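Local structure of heptaprenyl diphosphate synthase (HEPPP synthase) subunit 1 family protein (Staphylococcus aureus, 5H9D) at residues V43-A47 with L84-I88; D118-Q123 with I180-Y184; L107-L111 with A124-I128. The protein probably serves as the small subunit of a two-component prenyltransferase that makes heptaprenyl diphosphate, working in complex with a farnesyl-pyrophosphate-synthetase-type partner chain. The contacts are given in a common frame with arbitrary orientation. Numbering follows the deposited sequence.

Interaction 1 (V43-A47 with L84-I88); sequences VAKVA and LLAEI
Both segments are helical and run nearly antiparallel, their N-to-C directions 157° apart (signed crossing angle -157°) and their short axes 9.4 Å apart at closest approach. The register sets Val43 CA 6.6 Å from Ile88 CA and, one turn on, Ala47 CA 6.0 Å from Leu84 CA. Residues 43-47 begin helix 43-65 and residues 84-88 lie in the C-terminal part of helix 70-88, so the contact joins the two ends of an antiparallel hairpin away from its turn. All four register residues direct CA-to-CB toward the other helix. In apolar van der Waals contact, Ile88 (chi1 m, chi2 t) brings CD1 to 3.4 Å from Ala44 CA and 4.0 Å from Ala47 CB, and CG1 to 3.4 Å from Val43 CG2. Leu84, its chi1 off-well at -122° and chi2 at 42°, packs CD2 3.6 Å from Val46 CG1 and 3.7 Å from Ala47 CA. At the border, Glu87 OE2 approaches Val43 CG1 at 3.1 Å. Gln11 touches Val46 and Leu84; Phe93 packs on Ile88.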
ATOM      1  N   VAL C  43      14.778  17.353  -6.567  1.00 95.17           N
ATOM      2  CA  VAL C  43      13.847  16.294  -6.242  1.00 93.75           C
ATOM      3  C   VAL C  43      12.574  16.411  -7.074  1.00 92.18           C
ATOM      4  O   VAL C  43      12.090  15.418  -7.631  1.00 91.43           O
ATOM      5  CB  VAL C  43      13.492  16.361  -4.756  1.00 94.27           C
ATOM      6  CG1 VAL C  43      14.516  15.580  -3.938  1.00 94.31           C
ATOM      7  CG2 VAL C  43      13.478  17.829  -4.312  1.00 94.72           C
ATOM      8  N   ALA C  44      12.047  17.632  -7.157  1.00 89.72           N
ATOM      9  CA  ALA C  44      10.830  17.909  -7.908  1.00 87.68           C
ATOM     10  C   ALA C  44      10.911  17.355  -9.326  1.00 86.43           C
ATOM     11  O   ALA C  44       9.891  17.046  -9.943  1.00 86.05           O
ATOM     12  CB  ALA C  44      10.562  19.407  -7.939  1.00 86.84           C
ATOM     13  N   LYS C  45      12.125  17.229  -9.850  1.00 85.54           N
ATOM     14  CA  LYS C  45      12.282  16.681 -11.187  1.00 83.79           C
ATOM     15  C   LYS C  45      12.031  15.195 -11.101  1.00 81.66           C
ATOM     16  O   LYS C  45      11.059  14.697 -11.643  1.00 81.66           O
ATOM     17  CB  LYS C  45      13.689  16.916 -11.729  1.00 85.47           C
ATOM     18  CG  LYS C  45      13.806  18.032 -12.745  1.00 86.53           C
ATOM     19  CD  LYS C  45      15.266  18.214 -13.129  1.00 89.09           C
ATOM     20  CE  LYS C  45      15.484  19.406 -14.053  1.00 89.80           C
ATOM     21  NZ  LYS C  45      16.944  19.602 -14.272  1.00 89.87           N
ATOM     22  N   VAL C  46      12.896  14.492 -10.381  1.00 79.92           N
ATOM     23  CA  VAL C  46      12.768  13.045 -10.258  1.00 77.24           C
ATOM     24  C   VAL C  46      11.433  12.581  -9.665  1.00 75.21           C
ATOM     25  O   VAL C  46      10.941  11.508 -10.026  1.00 74.47           O
ATOM     26  CB  VAL C  46      13.962  12.438  -9.456  1.00 76.55           C
ATOM     27  CG1 VAL C  46      13.819  12.750  -7.986  1.00 76.56           C
ATOM     28  CG2 VAL C  46      14.066  10.939  -9.728  1.00 75.35           C
ATOM     29  N   ALA C  47      10.833  13.369  -8.778  1.00 72.71           N
ATOM     30  CA  ALA C  47       9.543  12.952  -8.227  1.00 71.07           C
ATOM     31  C   ALA C  47       8.613  12.785  -9.420  1.00 70.00           C
ATOM     32  O   ALA C  47       7.987  11.740  -9.596  1.00 71.67           O
ATOM     33  CB  ALA C  47       8.986  13.993  -7.255  1.00 68.92           C
ATOM     34  N   LEU C  84       9.815  11.193  -1.485  1.00 71.51           N
ATOM     35  CA  LEU C  84      10.310  12.284  -2.313  1.00 71.45           C
ATOM     36  C   LEU C  84       9.394  13.508  -2.186  1.00 73.11           C
ATOM     37  O   LEU C  84       9.877  14.629  -2.058  1.00 75.54           O
ATOM     38  CB  LEU C  84      10.365  11.824  -3.763  1.00 70.77           C
ATOM     39  CG  LEU C  84      11.681  11.863  -4.543  1.00 72.22           C
ATOM     40  CD1 LEU C  84      12.846  11.373  -3.686  1.00 72.34           C
ATOM     41  CD2 LEU C  84      11.517  11.002  -5.803  1.00 71.79           C
ATOM     42  N   LEU C  85       8.078  13.327  -2.235  1.00 72.99           N
ATOM     43  CA  LEU C  85       7.216  14.491  -2.055  1.00 72.58           C
ATOM     44  C   LEU C  85       7.516  14.975  -0.638  1.00 73.02           C
ATOM     45  O   LEU C  85       7.453  16.169  -0.342  1.00 71.93           O
ATOM     46  CB  LEU C  85       5.727  14.136  -2.139  1.00 71.54           C
ATOM     47  CG  LEU C  85       5.047  13.685  -3.434  1.00 72.27           C
ATOM     48  CD1 LEU C  85       3.564  13.686  -3.169  1.00 70.82           C
ATOM     49  CD2 LEU C  85       5.375  14.595  -4.629  1.00 71.22           C
ATOM     50  N   ALA C  86       7.842  14.020   0.232  1.00 74.81           N
ATOM     51  CA  ALA C  86       8.151  14.294   1.634  1.00 75.98           C
ATOM     52  C   ALA C  86       9.337  15.244   1.830  1.00 76.93           C
ATOM     53  O   ALA C  86       9.255  16.162   2.655  1.00 76.31           O
ATOM     54  CB  ALA C  86       8.403  12.993   2.376  1.00 74.80           C
ATOM     55  N   GLU C  87      10.432  15.039   1.095  1.00 77.75           N
ATOM     56  CA  GLU C  87      11.572  15.947   1.249  1.00 79.44           C
ATOM     57  C   GLU C  87      11.370  17.271   0.504  1.00 80.05           C
ATOM     58  O   GLU C  87      11.994  18.272   0.864  1.00 80.80           O
ATOM     59  CB  GLU C  87      12.901  15.287   0.835  1.00 79.16           C
ATOM     60  CG  GLU C  87      12.962  14.707  -0.547  1.00 79.85           C
ATOM     61  CD  GLU C  87      14.025  13.613  -0.669  1.00 82.64           C
ATOM     62  OE1 GLU C  87      13.874  12.554   0.011  1.00 82.89           O
ATOM     63  OE2 GLU C  87      15.005  13.805  -1.441  1.00 81.80           O
ATOM     64  N   ILE C  88      10.492  17.282  -0.508  1.00 79.39           N
ATOM     65  CA  ILE C  88      10.187  18.503  -1.257  1.00 79.05           C
ATOM     66  C   ILE C  88       9.478  19.527  -0.347  1.00 79.93           C
ATOM     67  O   ILE C  88       9.425  20.721  -0.634  1.00 80.52           O
ATOM     68  CB  ILE C  88       9.319  18.197  -2.497  1.00 77.36           C
ATOM     69  CG1 ILE C  88      10.159  17.455  -3.534  1.00 77.38           C
ATOM     70  CG2 ILE C  88       8.783  19.478  -3.096  1.00 77.54           C
ATOM     71  CD1 ILE C  88       9.469  17.219  -4.868  1.00 75.88           C
TER

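Interaction 2 (D118-Q123 with I180-Y184); sequences DYEISQ and IQKSY
A serine lies over the face of a tyrosine ring: Ser122 CB is 3.7 Å from the centroid of the Tyr184 ring and 5° off its normal, the geometry of a CH-pi contact. The two backbones differ in kind. Residues 118-123 form the first turns of helix 118-140, with Ser122 N bonded to Asp118 O at 3.2 Å and Gln123 N to Tyr119 O at 3.1 Å. Ile180 ends helix 174-180, and the chain then becomes irregular. An inverse gamma turn centred on Ser183 (phi/psi -83/49) ends at Tyr184, whose N makes a weak 2.9 Å bond to Lys182 O; the phi/psi of 177/33 and off-well chi1 of -116° at Tyr184 accompany a ring laid against the helix. The nearest CA pair is Ser122 and Ile180, 6.4 Å, and both residues direct CA-to-CB toward the opposite segment. Away from the ring, Ile180 (chi1 p, chi2 t) makes an apolar contact, CD1 3.3 Å from Ile121 CG2. The phenol end of Tyr184 reaches toward Tyr119 and Gln123, OH lying 3.8 Å from Tyr119 CD1 and 3.6 Å from Gln123 OE1. Ser183 OG is hydrogen-bonded back to Asp179 O, within its own part of the chain. The arrangement packs a C-terminal loop onto the start of a helix, and neither segment touches the partner chain. Its chemistry is that of dispersion and CH-pi contact, with no direct hydrogen bond or salt bridge between the segments, so the fit depends on complementary shape more than on paired charges.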
ATOM      1  N   ASP C 118     -14.615  10.247 -29.071  1.00 57.25           N
ATOM      2  CA  ASP C 118     -13.309  10.644 -29.635  1.00 58.34           C
ATOM      3  C   ASP C 118     -12.733  11.958 -29.140  1.00 56.75           C
ATOM      4  O   ASP C 118     -11.528  12.083 -29.002  1.00 57.59           O
ATOM      5  CB  ASP C 118     -13.354  10.647 -31.168  1.00 62.34           C
ATOM      6  CG  ASP C 118     -13.845   9.327 -31.736  1.00 65.19           C
ATOM      7  OD1 ASP C 118     -13.354   8.280 -31.256  1.00 66.04           O
ATOM      8  OD2 ASP C 118     -14.714   9.345 -32.648  1.00 66.26           O
ATOM      9  N   TYR C 119     -13.598  12.936 -28.897  1.00 55.17           N
ATOM     10  CA  TYR C 119     -13.187  14.229 -28.375  1.00 52.67           C
ATOM     11  C   TYR C 119     -12.516  13.948 -27.042  1.00 53.72           C
ATOM     12  O   TYR C 119     -11.432  14.463 -26.747  1.00 52.94           O
ATOM     13  CB  TYR C 119     -14.409  15.124 -28.127  1.00 48.66           C
ATOM     14  CG  TYR C 119     -14.069  16.407 -27.409  1.00 48.43           C
ATOM     15  CD1 TYR C 119     -13.333  17.417 -28.047  1.00 46.04           C
ATOM     16  CD2 TYR C 119     -14.457  16.610 -26.083  1.00 47.21           C
ATOM     17  CE1 TYR C 119     -12.993  18.584 -27.393  1.00 45.95           C
ATOM     18  CE2 TYR C 119     -14.128  17.784 -25.417  1.00 49.11           C
ATOM     19  CZ  TYR C 119     -13.393  18.769 -26.082  1.00 51.01           C
ATOM     20  OH  TYR C 119     -13.090  19.957 -25.427  1.00 56.25           O
ATOM     21  N   GLU C 120     -13.193  13.114 -26.246  1.00 55.15           N
ATOM     22  CA  GLU C 120     -12.744  12.705 -24.903  1.00 55.33           C
ATOM     23  C   GLU C 120     -11.456  11.910 -24.861  1.00 54.25           C
ATOM     24  O   GLU C 120     -10.590  12.214 -24.058  1.00 54.22           O
ATOM     25  CB  GLU C 120     -13.837  11.905 -24.212  1.00 55.66           C
ATOM     26  CG  GLU C 120     -14.848  12.753 -23.494  1.00 57.76           C
ATOM     27  CD  GLU C 120     -16.047  11.935 -23.034  1.00 62.01           C
ATOM     28  OE1 GLU C 120     -16.690  12.348 -22.031  1.00 63.30           O
ATOM     29  OE2 GLU C 120     -16.349  10.887 -23.677  1.00 60.11           O
ATOM     30  N   ILE C 121     -11.346  10.890 -25.713  1.00 54.43           N
ATOM     31  CA  ILE C 121     -10.144  10.055 -25.781  1.00 54.86           C
ATOM     32  C   ILE C 121      -8.928  10.946 -26.003  1.00 57.45           C
ATOM     33  O   ILE C 121      -7.896  10.796 -25.349  1.00 58.23           O
ATOM     34  CB  ILE C 121     -10.225   9.032 -26.957  1.00 52.77           C
ATOM     35  CG1 ILE C 121     -11.013   7.800 -26.508  1.00 51.38           C
ATOM     36  CG2 ILE C 121      -8.816   8.672 -27.454  1.00 46.35           C
ATOM     37  CD1 ILE C 121     -11.639   7.034 -27.632  1.00 47.85           C
ATOM     38  N   SER C 122      -9.087  11.884 -26.926  1.00 57.94           N
ATOM     39  CA  SER C 122      -8.045  12.813 -27.289  1.00 58.71           C
ATOM     40  C   SER C 122      -7.689  13.782 -26.177  1.00 58.55           C
ATOM     41  O   SER C 122      -6.520  14.161 -26.028  1.00 59.38           O
ATOM     42  CB  SER C 122      -8.485  13.586 -28.524  1.00 61.56           C
ATOM     43  OG  SER C 122      -7.344  14.022 -29.248  1.00 67.50           O
ATOM     44  N   GLN C 123      -8.690  14.210 -25.414  1.00 56.91           N
ATOM     45  CA  GLN C 123      -8.431  15.113 -24.308  1.00 56.96           C
ATOM     46  C   GLN C 123      -7.692  14.316 -23.231  1.00 57.78           C
ATOM     47  O   GLN C 123      -6.765  14.833 -22.583  1.00 57.38           O
ATOM     48  CB  GLN C 123      -9.732  15.653 -23.714  1.00 57.41           C
ATOM     49  CG  GLN C 123     -10.585  16.522 -24.632  1.00 61.61           C
ATOM     50  CD  GLN C 123      -9.915  17.832 -25.014  1.00 64.72           C
ATOM     51  OE1 GLN C 123      -9.255  17.937 -26.070  1.00 63.95           O
ATOM     52  NE2 GLN C 123     -10.070  18.843 -24.152  1.00 66.14           N
ATOM     53  N   ILE C 180      -6.242   8.801 -33.733  1.00106.41           N
ATOM     54  CA  ILE C 180      -6.657   9.805 -32.740  1.00106.95           C
ATOM     55  C   ILE C 180      -5.468  10.544 -32.121  1.00108.73           C
ATOM     56  O   ILE C 180      -5.649  11.536 -31.416  1.00109.51           O
ATOM     57  CB  ILE C 180      -7.585   9.230 -31.561  1.00104.31           C
ATOM     58  CG1 ILE C 180      -7.061   7.919 -30.988  1.00102.60           C
ATOM     59  CG2 ILE C 180      -9.002   9.008 -32.056  1.00104.62           C
ATOM     60  CD1 ILE C 180      -8.149   7.113 -30.264  1.00 98.07           C
ATOM     61  N   GLN C 181      -4.253  10.079 -32.395  1.00111.04           N
ATOM     62  CA  GLN C 181      -3.064  10.737 -31.849  1.00113.66           C
ATOM     63  C   GLN C 181      -2.282  11.425 -32.950  1.00115.44           C
ATOM     64  O   GLN C 181      -1.199  11.965 -32.718  1.00114.73           O
ATOM     65  CB  GLN C 181      -2.150   9.745 -31.139  1.00113.64           C
ATOM     66  CG  GLN C 181      -1.314   8.907 -32.060  1.00114.03           C
ATOM     67  CD  GLN C 181      -0.227   8.174 -31.312  1.00114.94           C
ATOM     68  OE1 GLN C 181       0.517   7.384 -31.892  1.00116.52           O
ATOM     69  NE2 GLN C 181      -0.122   8.436 -30.016  1.00114.99           N
ATOM     70  N   LYS C 182      -2.828  11.359 -34.159  1.00117.87           N
ATOM     71  CA  LYS C 182      -2.242  12.021 -35.315  1.00119.90           C
ATOM     72  C   LYS C 182      -3.251  13.128 -35.566  1.00120.44           C
ATOM     73  O   LYS C 182      -2.893  14.266 -35.876  1.00120.63           O
ATOM     74  CB  LYS C 182      -2.173  11.081 -36.527  1.00121.03           C
ATOM     75  CG  LYS C 182      -1.368  11.655 -37.703  1.00122.17           C
ATOM     76  CD  LYS C 182      -1.238  10.679 -38.884  1.00122.67           C
ATOM     77  CE  LYS C 182      -0.349   9.475 -38.552  1.00121.80           C
ATOM     78  NZ  LYS C 182      -0.120   8.584 -39.726  1.00120.33           N
ATOM     79  N   SER C 183      -4.523  12.777 -35.394  1.00121.06           N
ATOM     80  CA  SER C 183      -5.616  13.716 -35.566  1.00121.57           C
ATOM     81  C   SER C 183      -5.794  14.519 -34.284  1.00122.08           C
ATOM     82  O   SER C 183      -6.899  14.631 -33.760  1.00122.60           O
ATOM     83  CB  SER C 183      -6.920  12.983 -35.912  1.00121.49           C
ATOM     84  OG  SER C 183      -7.341  12.143 -34.855  1.00121.87           O
ATOM     85  N   TYR C 184      -4.683  15.047 -33.780  1.00122.50           N
ATOM     86  CA  TYR C 184      -4.648  15.886 -32.584  1.00123.02           C
ATOM     87  C   TYR C 184      -3.203  16.230 -32.281  1.00123.11           C
ATOM     88  O   TYR C 184      -2.796  16.350 -31.129  1.00122.78           O
ATOM     89  CB  TYR C 184      -5.314  15.213 -31.375  1.00123.12           C
ATOM     90  CG  TYR C 184      -6.552  15.969 -30.894  1.00123.72           C
ATOM     91  CD1 TYR C 184      -7.761  15.903 -31.602  1.00122.97           C
ATOM     92  CD2 TYR C 184      -6.510  16.771 -29.743  1.00123.78           C
ATOM     93  CE1 TYR C 184      -8.891  16.610 -31.180  1.00123.29           C
ATOM     94  CE2 TYR C 184      -7.637  17.486 -29.310  1.00123.58           C
ATOM     95  CZ  TYR C 184      -8.826  17.399 -30.036  1.00123.58           C
ATOM     96  OH  TYR C 184      -9.943  18.096 -29.626  1.00122.30           O
TER

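Interaction 3 (L107-L111 with A124-I128); sequences LKSSL and AIVKI
Two consecutive helices of an all-alpha fold, 91-112 and 118-140, make an antiparallel hairpin here, close to the short connection between them. The segment axes approach to 10.6 Å with N-to-C directions 142° apart (signed crossing angle -142°), an oblique crossing whose nearest CA atoms are those of Leu107 and Ala124, 6.1 Å apart. Regular helical bonds, Leu111 N to Leu107 O at 2.9 Å and Ile128 N to Ala124 O at 2.7 Å, hold each turn. The surfaces interlock in both directions. Leu107 (chi1 m, chi2 t) is the bump that fits the hollow bounded by Ala124, Lys127 and Ile128, with CD2 4.0 Å from Ala124 CB and CD1 3.7 Å from Lys127 CB. In return Ile128 (chi1 m, chi2 t) inserts its tip into a hollow lined by Leu107, Lys108 and Leu111. The two lysines lend only aliphatic carbons to this fit, for their ammonium groups form salt bridges outside it: Lys108 with Asp59 of helix 43-65, Lys127 with Glu103. On the outer side of residues 107-111, Ser110 OG is hydrogen-bonded to Asp25 of the farnesyl pyrophosphate synthetase chain, so this helix also meets the partner subunit. The Ile128 tip is fixed by three approaches: its CD1 lies 4.2 Å from Leu107 CB, 3.8 Å from Lys108 CG and 3.9 Å from Leu111 CD1.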
ATOM      1  N   LEU C 107      -8.829   8.519 -15.938  1.00 48.69           N
ATOM      2  CA  LEU C 107      -8.857   8.539 -17.391  1.00 49.18           C
ATOM      3  C   LEU C 107      -8.474   7.188 -17.985  1.00 49.59           C
ATOM      4  O   LEU C 107      -9.171   6.708 -18.863  1.00 49.80           O
ATOM      5  CB  LEU C 107      -7.965   9.645 -17.950  1.00 48.15           C
ATOM      6  CG  LEU C 107      -8.425  11.069 -17.602  1.00 47.80           C
ATOM      7  CD1 LEU C 107      -7.320  12.078 -17.901  1.00 47.83           C
ATOM      8  CD2 LEU C 107      -9.665  11.398 -18.352  1.00 43.03           C
ATOM      9  N   LYS C 108      -7.389   6.561 -17.515  1.00 51.66           N
ATOM     10  CA  LYS C 108      -7.012   5.239 -18.047  1.00 52.74           C
ATOM     11  C   LYS C 108      -8.162   4.241 -17.855  1.00 53.33           C
ATOM     12  O   LYS C 108      -8.467   3.464 -18.762  1.00 55.26           O
ATOM     13  CB  LYS C 108      -5.740   4.700 -17.386  1.00 52.33           C
ATOM     14  CG  LYS C 108      -4.448   5.325 -17.885  1.00 52.53           C
ATOM     15  CD  LYS C 108      -3.220   4.922 -17.077  1.00 49.39           C
ATOM     16  CE  LYS C 108      -1.984   5.687 -17.575  1.00 52.86           C
ATOM     17  NZ  LYS C 108      -0.718   5.535 -16.741  1.00 52.99           N
ATOM     18  N   SER C 109      -8.811   4.264 -16.697  1.00 52.32           N
ATOM     19  CA  SER C 109      -9.936   3.360 -16.462  1.00 53.81           C
ATOM     20  C   SER C 109     -11.035   3.604 -17.503  1.00 55.68           C
ATOM     21  O   SER C 109     -11.622   2.660 -18.059  1.00 56.66           O
ATOM     22  CB  SER C 109     -10.517   3.569 -15.070  1.00 51.38           C
ATOM     23  OG  SER C 109     -11.600   2.692 -14.850  1.00 50.62           O
ATOM     24  N   SER C 110     -11.312   4.877 -17.747  1.00 54.50           N
ATOM     25  CA  SER C 110     -12.308   5.251 -18.710  1.00 54.59           C
ATOM     26  C   SER C 110     -11.936   4.740 -20.112  1.00 54.77           C
ATOM     27  O   SER C 110     -12.801   4.278 -20.861  1.00 55.72           O
ATOM     28  CB  SER C 110     -12.469   6.777 -18.703  1.00 55.55           C
ATOM     29  OG  SER C 110     -13.141   7.227 -17.540  1.00 54.07           O
ATOM     30  N   LEU C 111     -10.660   4.828 -20.474  1.00 54.56           N
ATOM     31  CA  LEU C 111     -10.207   4.345 -21.789  1.00 55.80           C
ATOM     32  C   LEU C 111     -10.349   2.834 -21.865  1.00 54.66           C
ATOM     33  O   LEU C 111     -10.888   2.295 -22.818  1.00 54.74           O
ATOM     34  CB  LEU C 111      -8.742   4.739 -22.066  1.00 55.40           C
ATOM     35  CG  LEU C 111      -8.524   6.219 -22.424  1.00 57.09           C
ATOM     36  CD1 LEU C 111      -7.037   6.516 -22.529  1.00 55.86           C
ATOM     37  CD2 LEU C 111      -9.247   6.545 -23.750  1.00 55.38           C
ATOM     38  N   ALA C 124      -8.108  13.055 -23.061  1.00 55.95           N
ATOM     39  CA  ALA C 124      -7.533  12.158 -22.066  1.00 54.47           C
ATOM     40  C   ALA C 124      -6.052  11.925 -22.318  1.00 54.27           C
ATOM     41  O   ALA C 124      -5.234  11.964 -21.383  1.00 53.01           O
ATOM     42  CB  ALA C 124      -8.299  10.828 -22.058  1.00 52.79           C
ATOM     43  N   ILE C 125      -5.715  11.709 -23.590  1.00 54.88           N
ATOM     44  CA  ILE C 125      -4.339  11.461 -24.014  1.00 54.40           C
ATOM     45  C   ILE C 125      -3.391  12.612 -23.688  1.00 55.89           C
ATOM     46  O   ILE C 125      -2.291  12.398 -23.194  1.00 57.26           O
ATOM     47  CB  ILE C 125      -4.272  11.191 -25.520  1.00 52.37           C
ATOM     48  CG1 ILE C 125      -4.965   9.875 -25.833  1.00 53.22           C
ATOM     49  CG2 ILE C 125      -2.837  11.126 -25.989  1.00 49.18           C
ATOM     50  CD1 ILE C 125      -5.048   9.614 -27.305  1.00 56.95           C
ATOM     51  N   VAL C 126      -3.808  13.841 -23.956  1.00 55.69           N
ATOM     52  CA  VAL C 126      -2.925  14.954 -23.670  1.00 54.90           C
ATOM     53  C   VAL C 126      -2.615  14.949 -22.191  1.00 55.79           C
ATOM     54  O   VAL C 126      -1.443  15.007 -21.808  1.00 55.52           O
ATOM     55  CB  VAL C 126      -3.548  16.305 -24.110  1.00 53.92           C
ATOM     56  CG1 VAL C 126      -2.708  17.473 -23.587  1.00 53.11           C
ATOM     57  CG2 VAL C 126      -3.600  16.354 -25.641  1.00 49.49           C
ATOM     58  N   LYS C 127      -3.679  14.841 -21.382  1.00 56.10           N
ATOM     59  CA  LYS C 127      -3.615  14.812 -19.922  1.00 54.68           C
ATOM     60  C   LYS C 127      -2.692  13.702 -19.467  1.00 56.35           C
ATOM     61  O   LYS C 127      -1.670  13.963 -18.812  1.00 57.90           O
ATOM     62  CB  LYS C 127      -4.993  14.539 -19.317  1.00 55.23           C
ATOM     63  CG  LYS C 127      -6.048  15.620 -19.458  1.00 54.18           C
ATOM     64  CD  LYS C 127      -5.945  16.656 -18.405  1.00 51.81           C
ATOM     65  CE  LYS C 127      -7.170  17.519 -18.460  1.00 53.97           C
ATOM     66  NZ  LYS C 127      -8.014  17.339 -17.231  1.00 57.77           N
ATOM     67  N   ILE C 128      -3.046  12.462 -19.796  1.00 53.52           N
ATOM     68  CA  ILE C 128      -2.204  11.354 -19.382  1.00 55.12           C
ATOM     69  C   ILE C 128      -0.729  11.598 -19.767  1.00 58.14           C
ATOM     70  O   ILE C 128       0.194  11.364 -18.971  1.00 59.23           O
ATOM     71  CB  ILE C 128      -2.663  10.021 -20.017  1.00 53.74           C
ATOM     72  CG1 ILE C 128      -3.962   9.547 -19.378  1.00 52.38           C
ATOM     73  CG2 ILE C 128      -1.588   8.990 -19.902  1.00 49.86           C
ATOM     74  CD1 ILE C 128      -4.592   8.353 -20.107  1.00 51.39           C
TER

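From the N terminus, interaction 1 comes first: it joins the start of helix 43-65 to the C-terminal part of helix 70-88, closing a largely helical loop before the other contacts open. Helix 91-112 follows, and near its end interaction 3 closes a short loop onto helix 118-140. Interaction 2 then brings residues 180-184, beyond helix 174-180, back to the start of helix 118-140. Interactions 2 and 3 cross, since their segments alternate, and they touch where Ile121 CG1 meets Leu111 CD2 at 3.5 Å. Their centres are 10 Å apart, whereas interaction 1 lies across the chain's centre, 24 Å from interaction 3 and 31 Å from interaction 2, centre to centre.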